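PDB 4ZYS: exotoxin 6 from Staphylococcus aureus subsp. aureus Mu50, which is a staphylococcal superantigen-like exotoxin, probably a secreted virulence factor that, as relatives do, binds host molecules, perhaps sugars, to blunt immune defence. Local coordinates for residues H103-E108 against S119-Y124; G155-T160 against Q190-E195. One frame throughout, in Å; residues are numbered along the deposited sequence.

Interaction 1 (H103-E108 against S119-Y124); sequences HTPILE and SLYQIY
H103 and I123 grip each other through two antiparallel backbone hydrogen bonds: I123 N gives a nearly straight bond of 2.7 Å to H103 O, and H103 N returns one of 2.9 Å to I123 O. This isolated bridge lies within the beta-grasp domain of the toxin, beside the edge of its mixed sheet. At the other end S119 N donates to L107 O. Between these two ends two waters link the backbones around P105, L107, S119 and Y121. One water accepts from Y121 N at 2.8 Å and lies within bonding distance of P105 O and S119 O; a second accepts from L107 N and lies within bonding distance of S119 O. T104 CA approaches Y121 O, at 3.4 Å, in a CH···O contact, and P105 CD lies beside the same oxygen. P105 suits its place as a buried, apolar ring packed on both Y121 and I123.

Packing follows on the side turned to helix 130-145 and strand 189-196. Y121 CG lies anti to the backbone N (chi1 -170°), and the ring continues toward R136 and R140 of the helix, while its rim atom CD2 meets P105 CG near the ring plane. L107 runs its CB and CD2 against Y121 CB and bears on L137 of the helix, as befits a buried leucine. The imidazole of H103 hydrogen-bonds I189 O through NE2, and R140 NH1 holds L120 O from the helix side. On the more open side, the methyl of T104 lies near L120 CD1 and Q122 CG. The rigid ring of P105 and the branched side chain of I123 cross at about a right angle, with P105 CD 4.0 Å from I123 CG1.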
ATOM      1  N   HIS A 103       1.618  15.330  -7.302  1.00 28.63           N
ATOM      2  CA  HIS A 103       3.036  15.067  -7.516  1.00 28.23           C
ATOM      3  C   HIS A 103       3.167  13.962  -8.540  1.00 29.76           C
ATOM      4  O   HIS A 103       2.498  12.945  -8.410  1.00 28.14           O
ATOM      5  CB  HIS A 103       3.725  14.690  -6.201  1.00 29.18           C
ATOM      6  CG  HIS A 103       5.207  14.635  -6.319  1.00 33.35           C
ATOM      7  ND1 HIS A 103       5.956  15.787  -6.474  1.00 36.57           N
ATOM      8  CD2 HIS A 103       6.035  13.565  -6.325  1.00 34.88           C
ATOM      9  CE1 HIS A 103       7.215  15.383  -6.558  1.00 35.98           C
ATOM     10  NE2 HIS A 103       7.307  14.053  -6.490  1.00 35.35           N
ATOM     11  N   THR A 104       3.984  14.168  -9.584  1.00 26.73           N
ATOM     12  CA  THR A 104       4.096  13.178 -10.647  1.00 25.26           C
ATOM     13  C   THR A 104       5.517  12.647 -10.695  1.00 28.95           C
ATOM     14  O   THR A 104       6.341  13.149 -11.456  1.00 31.01           O
ATOM     15  CB  THR A 104       3.620  13.742 -11.989  1.00 26.36           C
ATOM     16  OG1 THR A 104       4.465  14.826 -12.362  1.00 25.06           O
ATOM     17  CG2 THR A 104       2.183  14.206 -11.946  1.00 23.23           C
ATOM     18  N   PRO A 105       5.840  11.615  -9.898  1.00 24.10           N
ATOM     19  CA  PRO A 105       7.188  11.039 -10.000  1.00 24.05           C
ATOM     20  C   PRO A 105       7.343  10.295 -11.331  1.00 26.72           C
ATOM     21  O   PRO A 105       6.346  10.046 -12.014  1.00 25.42           O
ATOM     22  CB  PRO A 105       7.238  10.079  -8.804  1.00 25.25           C
ATOM     23  CG  PRO A 105       5.816   9.652  -8.604  1.00 27.67           C
ATOM     24  CD  PRO A 105       4.988  10.854  -8.953  1.00 24.06           C
ATOM     25  N   ILE A 106       8.573   9.958 -11.713  1.00 22.31           N
ATOM     26  CA  ILE A 106       8.771   9.197 -12.935  1.00 21.40           C
ATOM     27  C   ILE A 106       8.286   7.806 -12.653  1.00 23.59           C
ATOM     28  O   ILE A 106       8.586   7.279 -11.585  1.00 22.92           O
ATOM     29  CB  ILE A 106      10.267   9.217 -13.400  1.00 24.69           C
ATOM     30  CG1 ILE A 106      10.689  10.584 -13.945  1.00 25.04           C
ATOM     31  CG2 ILE A 106      10.592   8.100 -14.414  1.00 24.78           C
ATOM     32  CD1 ILE A 106       9.716  11.252 -14.907  1.00 37.26           C
ATOM     33  N   LEU A 107       7.469   7.241 -13.543  1.00 20.29           N
ATOM     34  CA  LEU A 107       7.045   5.855 -13.386  1.00 19.52           C
ATOM     35  C   LEU A 107       7.410   5.124 -14.643  1.00 24.90           C
ATOM     36  O   LEU A 107       6.969   5.498 -15.724  1.00 25.82           O
ATOM     37  CB  LEU A 107       5.543   5.653 -13.029  1.00 19.01           C
ATOM     38  CG  LEU A 107       5.052   4.192 -13.153  1.00 23.67           C
ATOM     39  CD1 LEU A 107       5.691   3.264 -12.071  1.00 23.21           C
ATOM     40  CD2 LEU A 107       3.544   4.104 -13.192  1.00 24.59           C
ATOM     41  N   GLU A 108       8.232   4.095 -14.511  1.00 23.62           N
ATOM     42  CA  GLU A 108       8.618   3.257 -15.643  1.00 23.84           C
ATOM     43  C   GLU A 108       8.315   1.819 -15.319  1.00 27.41           C
ATOM     44  O   GLU A 108       8.525   1.399 -14.186  1.00 25.45           O
ATOM     45  CB  GLU A 108      10.098   3.422 -16.001  1.00 25.63           C
ATOM     46  CG  GLU A 108      10.452   4.748 -16.637  1.00 34.71           C
ATOM     47  CD  GLU A 108      11.932   4.843 -16.946  1.00 50.93           C
ATOM     48  OE1 GLU A 108      12.741   4.761 -15.997  1.00 45.47           O
ATOM     49  OE2 GLU A 108      12.285   4.945 -18.143  1.00 48.50           O
ATOM     50  N   SER A 119       5.004   5.852 -17.832  1.00 25.81           N
ATOM     51  CA  SER A 119       3.574   5.955 -17.582  1.00 25.10           C
ATOM     52  C   SER A 119       3.335   7.124 -16.659  1.00 27.45           C
ATOM     53  O   SER A 119       4.199   7.449 -15.845  1.00 26.12           O
ATOM     54  CB  SER A 119       3.050   4.659 -16.967  1.00 29.10           C
ATOM     55  OG  SER A 119       1.636   4.665 -16.859  1.00 40.25           O
ATOM     56  N   LEU A 120       2.178   7.773 -16.783  1.00 23.83           N
ATOM     57  CA  LEU A 120       1.836   8.874 -15.883  1.00 21.92           C
ATOM     58  C   LEU A 120       1.336   8.282 -14.535  1.00 26.48           C
ATOM     59  O   LEU A 120       0.457   7.414 -14.525  1.00 25.95           O
ATOM     60  CB  LEU A 120       0.784   9.800 -16.529  1.00 20.87           C
ATOM     61  CG  LEU A 120       0.223  10.965 -15.700  1.00 24.52           C
ATOM     62  CD1 LEU A 120       1.321  11.897 -15.175  1.00 23.80           C
ATOM     63  CD2 LEU A 120      -0.761  11.756 -16.513  1.00 25.97           C
ATOM     64  N   TYR A 121       1.939   8.715 -13.419  1.00 22.07           N
ATOM     65  CA  TYR A 121       1.536   8.297 -12.077  1.00 20.82           C
ATOM     66  C   TYR A 121       1.357   9.532 -11.190  1.00 22.95           C
ATOM     67  O   TYR A 121       2.274  10.351 -11.095  1.00 25.40           O
ATOM     68  CB  TYR A 121       2.545   7.323 -11.473  1.00 22.20           C
ATOM     69  CG  TYR A 121       2.044   6.677 -10.199  1.00 24.36           C
ATOM     70  CD1 TYR A 121       0.920   5.859 -10.203  1.00 26.91           C
ATOM     71  CD2 TYR A 121       2.684   6.893  -8.988  1.00 25.06           C
ATOM     72  CE1 TYR A 121       0.437   5.284  -9.032  1.00 28.84           C
ATOM     73  CE2 TYR A 121       2.222   6.307  -7.813  1.00 26.06           C
ATOM     74  CZ  TYR A 121       1.085   5.519  -7.836  1.00 32.22           C
ATOM     75  OH  TYR A 121       0.623   4.926  -6.692  1.00 32.40           O
ATOM     76  N   GLN A 122       0.180   9.700 -10.598  1.00 15.99           N
ATOM     77  CA  GLN A 122      -0.094  10.883  -9.766  1.00 16.75           C
ATOM     78  C   GLN A 122      -0.185  10.527  -8.276  1.00 23.68           C
ATOM     79  O   GLN A 122      -0.964   9.649  -7.911  1.00 23.68           O
ATOM     80  CB  GLN A 122      -1.391  11.607 -10.218  1.00 16.70           C
ATOM     81  CG  GLN A 122      -1.353  12.009 -11.675  1.00 10.09           C
ATOM     82  CD  GLN A 122      -2.329  13.046 -12.135  1.00 22.50           C
ATOM     83  OE1 GLN A 122      -3.360  13.346 -11.523  1.00 23.87           O
ATOM     84  NE2 GLN A 122      -1.998  13.637 -13.247  1.00 13.77           N
ATOM     85  N   ILE A 123       0.605  11.219  -7.430  1.00 22.27           N
ATOM     86  CA  ILE A 123       0.620  11.093  -5.957  1.00 23.20           C
ATOM     87  C   ILE A 123      -0.152  12.302  -5.387  1.00 26.62           C
ATOM     88  O   ILE A 123       0.140  13.431  -5.770  1.00 26.10           O
ATOM     89  CB  ILE A 123       2.077  10.992  -5.368  1.00 27.01           C
ATOM     90  CG1 ILE A 123       2.817   9.694  -5.794  1.00 28.74           C
ATOM     91  CG2 ILE A 123       2.117  11.163  -3.829  1.00 26.41           C
ATOM     92  CD1 ILE A 123       2.229   8.429  -5.299  1.00 41.91           C
ATOM     93  N   TYR A 124      -1.118  12.066  -4.484  1.00 22.67           N
ATOM     94  CA  TYR A 124      -1.904  13.155  -3.901  1.00 22.54           C
ATOM     95  C   TYR A 124      -1.613  13.327  -2.398  1.00 25.96           C
ATOM     96  O   TYR A 124      -2.062  14.307  -1.783  1.00 26.17           O
ATOM     97  CB  TYR A 124      -3.412  12.905  -4.137  1.00 22.83           C
ATOM     98  CG  TYR A 124      -3.750  12.603  -5.585  1.00 24.81           C
ATOM     99  CD1 TYR A 124      -3.673  13.595  -6.564  1.00 27.89           C
ATOM    100  CD2 TYR A 124      -4.109  11.320  -5.983  1.00 24.41           C
ATOM    101  CE1 TYR A 124      -3.975  13.320  -7.899  1.00 30.10           C
ATOM    102  CE2 TYR A 124      -4.435  11.038  -7.309  1.00 25.05           C
ATOM    103  CZ  TYR A 124      -4.360  12.038  -8.263  1.00 35.05           C
ATOM    104  OH  TYR A 124      -4.672  11.754  -9.567  1.00 38.29           O
TER
HETATM  105  O   HOH W   1       4.466   9.820 -13.930  1.00 32.69           O
HETATM  106  O   HOH W   2       6.573   8.769 -15.942  1.00 27.38           O

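Interaction 2 (G155-T160 against Q190-E195); sequences GQITIT and QKILVE
I157 and V194 face each other as a non-hydrogen-bonded pair in two antiparallel strands of the beta-grasp sheet, their side chains side by side and pointing the same way. I157 CG1 is anti to the carbonyl carbon (chi1 -66°) and lies 4.1 Å from both V194 methyls, CG1 and CG2. I157 CG2, on the other branch, reaches I192 CG2 at 4.3 Å, and I192 CG1 meets I159 CG1. Beta-branched residues suit an extended backbone, and here they make one face wholly apolar.

Q156, T158, T160, K191, L193 and E195 line the more exposed face. In E195 chi2 (170°) carries CD outward, and OE1 lies 2.8 Å from a water that is also within bonding distance of Q156 O and hydrogen-bonds T158 OG1. K191 leads its amine away from the partner strand, whereas Q190 bends at chi2 and its OE1 accepts from K162. Q190 and K191 both face T160, a classic beta bulge: T160 O takes Q190 N at 2.8 Å and K191 N at 3.3 Å. At the far end G155 CA approaches E195 O to 3.1 Å; at its positive phi (139°) a side chain would jam against the preceding carbonyl oxygen, and a CB would also run into E195 O.

The apolar face lies against helix 130-145, where L137 meets I157 and I192, and L133 meets I159; strands 166-170 and 106-111 flank the pair in the sheet.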
ATOM      1  N   GLY A 155      10.161 -10.277 -10.004  1.00 23.61           N
ATOM      2  CA  GLY A 155      10.617  -8.912 -10.221  1.00 21.79           C
ATOM      3  C   GLY A 155      10.646  -8.064  -8.974  1.00 26.01           C
ATOM      4  O   GLY A 155      10.500  -8.557  -7.850  1.00 23.77           O
ATOM      5  N   GLN A 156      10.777  -6.761  -9.184  1.00 25.25           N
ATOM      6  CA  GLN A 156      10.949  -5.791  -8.116  1.00 24.78           C
ATOM      7  C   GLN A 156      10.316  -4.453  -8.420  1.00 26.53           C
ATOM      8  O   GLN A 156      10.313  -3.994  -9.574  1.00 25.28           O
ATOM      9  CB  GLN A 156      12.468  -5.560  -7.968  1.00 27.48           C
ATOM     10  CG  GLN A 156      12.946  -5.196  -6.583  1.00 46.98           C
ATOM     11  CD  GLN A 156      14.441  -5.004  -6.558  1.00 60.92           C
ATOM     12  OE1 GLN A 156      14.948  -3.875  -6.598  1.00 52.54           O
ATOM     13  NE2 GLN A 156      15.182  -6.099  -6.459  1.00 56.11           N
ATOM     14  N   ILE A 157       9.863  -3.785  -7.353  1.00 21.03           N
ATOM     15  CA  ILE A 157       9.438  -2.393  -7.364  1.00 18.85           C
ATOM     16  C   ILE A 157      10.568  -1.602  -6.684  1.00 21.77           C
ATOM     17  O   ILE A 157      10.975  -1.993  -5.599  1.00 22.35           O
ATOM     18  CB  ILE A 157       8.062  -2.125  -6.698  1.00 20.13           C
ATOM     19  CG1 ILE A 157       6.922  -2.763  -7.478  1.00 19.19           C
ATOM     20  CG2 ILE A 157       7.823  -0.608  -6.521  1.00 19.70           C
ATOM     21  CD1 ILE A 157       5.672  -3.022  -6.610  1.00 22.16           C
ATOM     22  N   THR A 158      11.059  -0.503  -7.296  1.00 17.28           N
ATOM     23  CA  THR A 158      12.092   0.337  -6.687  1.00 17.70           C
ATOM     24  C   THR A 158      11.537   1.767  -6.610  1.00 22.71           C
ATOM     25  O   THR A 158      11.207   2.356  -7.632  1.00 22.94           O
ATOM     26  CB  THR A 158      13.438   0.204  -7.415  1.00 22.96           C
ATOM     27  OG1 THR A 158      13.736  -1.181  -7.570  1.00 22.75           O
ATOM     28  CG2 THR A 158      14.580   0.869  -6.670  1.00 19.85           C
ATOM     29  N   ILE A 159      11.350   2.277  -5.378  1.00 19.72           N
ATOM     30  CA  ILE A 159      10.864   3.626  -5.123  1.00 19.58           C
ATOM     31  C   ILE A 159      12.080   4.452  -4.682  1.00 23.68           C
ATOM     32  O   ILE A 159      12.677   4.170  -3.645  1.00 23.68           O
ATOM     33  CB  ILE A 159       9.659   3.656  -4.127  1.00 21.73           C
ATOM     34  CG1 ILE A 159       8.490   2.784  -4.685  1.00 21.83           C
ATOM     35  CG2 ILE A 159       9.189   5.103  -3.869  1.00 19.54           C
ATOM     36  CD1 ILE A 159       7.425   2.337  -3.682  1.00 27.73           C
ATOM     37  N   THR A 160      12.488   5.425  -5.513  1.00 18.50           N
ATOM     38  CA  THR A 160      13.646   6.256  -5.210  1.00 18.31           C
ATOM     39  C   THR A 160      13.177   7.640  -4.732  1.00 22.59           C
ATOM     40  O   THR A 160      12.342   8.278  -5.380  1.00 22.51           O
ATOM     41  CB  THR A 160      14.583   6.329  -6.424  1.00 23.75           C
ATOM     42  OG1 THR A 160      14.900   4.995  -6.830  1.00 25.44           O
ATOM     43  CG2 THR A 160      15.873   7.094  -6.123  1.00 19.42           C
ATOM     44  N   GLN A 190      10.789  10.517  -6.139  1.00 20.73           N
ATOM     45  CA  GLN A 190      11.334  11.021  -7.405  1.00 20.94           C
ATOM     46  C   GLN A 190      11.078  10.103  -8.614  1.00 24.98           C
ATOM     47  O   GLN A 190      10.661  10.581  -9.679  1.00 24.24           O
ATOM     48  CB  GLN A 190      12.856  11.245  -7.291  1.00 22.96           C
ATOM     49  CG  GLN A 190      13.243  12.641  -6.882  1.00 42.60           C
ATOM     50  CD  GLN A 190      13.139  13.677  -7.966  1.00 58.73           C
ATOM     51  OE1 GLN A 190      12.041  14.121  -8.323  1.00 53.59           O
ATOM     52  NE2 GLN A 190      14.288  14.173  -8.416  1.00 51.74           N
ATOM     53  N   LYS A 191      11.415   8.808  -8.463  1.00 19.71           N
ATOM     54  CA  LYS A 191      11.337   7.796  -9.506  1.00 18.62           C
ATOM     55  C   LYS A 191      10.759   6.516  -8.963  1.00 20.82           C
ATOM     56  O   LYS A 191      11.006   6.171  -7.809  1.00 19.49           O
ATOM     57  CB  LYS A 191      12.744   7.475 -10.051  1.00 21.25           C
ATOM     58  CG  LYS A 191      13.380   8.488 -10.971  1.00 37.60           C
ATOM     59  CD  LYS A 191      14.675   7.883 -11.506  1.00 46.91           C
ATOM     60  CE  LYS A 191      15.076   8.399 -12.866  1.00 55.22           C
ATOM     61  NZ  LYS A 191      16.284   7.699 -13.393  1.00 60.49           N
ATOM     62  N   ILE A 192      10.037   5.786  -9.814  1.00 17.26           N
ATOM     63  CA  ILE A 192       9.484   4.478  -9.518  1.00 16.80           C
ATOM     64  C   ILE A 192       9.798   3.578 -10.715  1.00 22.47           C
ATOM     65  O   ILE A 192       9.618   3.965 -11.876  1.00 21.40           O
ATOM     66  CB  ILE A 192       7.970   4.471  -9.157  1.00 19.35           C
ATOM     67  CG1 ILE A 192       7.655   5.405  -7.960  1.00 20.11           C
ATOM     68  CG2 ILE A 192       7.457   3.020  -8.879  1.00 16.70           C
ATOM     69  CD1 ILE A 192       6.100   5.712  -7.789  1.00 25.36           C
ATOM     70  N   LEU A 193      10.293   2.383 -10.417  1.00 20.23           N
ATOM     71  CA  LEU A 193      10.571   1.386 -11.415  1.00 20.22           C
ATOM     72  C   LEU A 193       9.868   0.120 -11.022  1.00 23.86           C
ATOM     73  O   LEU A 193      10.007  -0.316  -9.886  1.00 22.54           O
ATOM     74  CB  LEU A 193      12.108   1.156 -11.581  1.00 20.81           C
ATOM     75  CG  LEU A 193      12.532   0.054 -12.589  1.00 24.17           C
ATOM     76  CD1 LEU A 193      12.156   0.437 -14.018  1.00 23.91           C
ATOM     77  CD2 LEU A 193      14.015  -0.239 -12.492  1.00 23.60           C
ATOM     78  N   VAL A 194       9.089  -0.466 -11.948  1.00 22.80           N
ATOM     79  CA  VAL A 194       8.452  -1.771 -11.750  1.00 22.62           C
ATOM     80  C   VAL A 194       9.102  -2.701 -12.761  1.00 26.03           C
ATOM     81  O   VAL A 194       8.889  -2.522 -13.948  1.00 27.08           O
ATOM     82  CB  VAL A 194       6.900  -1.762 -11.868  1.00 27.18           C
ATOM     83  CG1 VAL A 194       6.332  -3.135 -11.535  1.00 26.65           C
ATOM     84  CG2 VAL A 194       6.266  -0.694 -10.982  1.00 26.99           C
ATOM     85  N   GLU A 195       9.951  -3.624 -12.315  1.00 22.62           N
ATOM     86  CA  GLU A 195      10.619  -4.604 -13.180  1.00 22.99           C
ATOM     87  C   GLU A 195       9.920  -5.937 -13.082  1.00 27.47           C
ATOM     88  O   GLU A 195       9.765  -6.446 -11.967  1.00 27.80           O
ATOM     89  CB  GLU A 195      12.102  -4.817 -12.777  1.00 25.09           C
ATOM     90  CG  GLU A 195      13.068  -3.736 -13.196  1.00 38.01           C
ATOM     91  CD  GLU A 195      14.448  -3.863 -12.575  1.00 56.41           C
ATOM     92  OE1 GLU A 195      14.582  -3.714 -11.333  1.00 31.99           O
ATOM     93  OE2 GLU A 195      15.407  -4.090 -13.347  1.00 46.85           O
TER
HETATM   94  O   HOH W   3      12.734  -2.266  -9.832  1.00 20.11           O

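From the N terminus, the chain first forms the seven-stranded sheet, strands 21-24 to 84-92, then reaches 103-108. Interaction 1 closes first, bringing 119-124 back over a ten-residue excursion that contains the turn between strands 106-111 and 117-119. Helix 130-145 follows, and only then does interaction 2 open, closing a 29-residue loop when 190-195 returns beside 155-160. The two are therefore in series, neither nested nor crossed. In space they join, because strand 106-111 runs parallel to 189-196: I106 O probably bonds I192 N, E108 O probably bonds V194 N, and L107 CD1 packs on I192 CG2. Strand 189-196 thus links interaction 2 directly to strand 106-111, on which part of interaction 1 lies, with helix 130-145 packed against their shared apolar face.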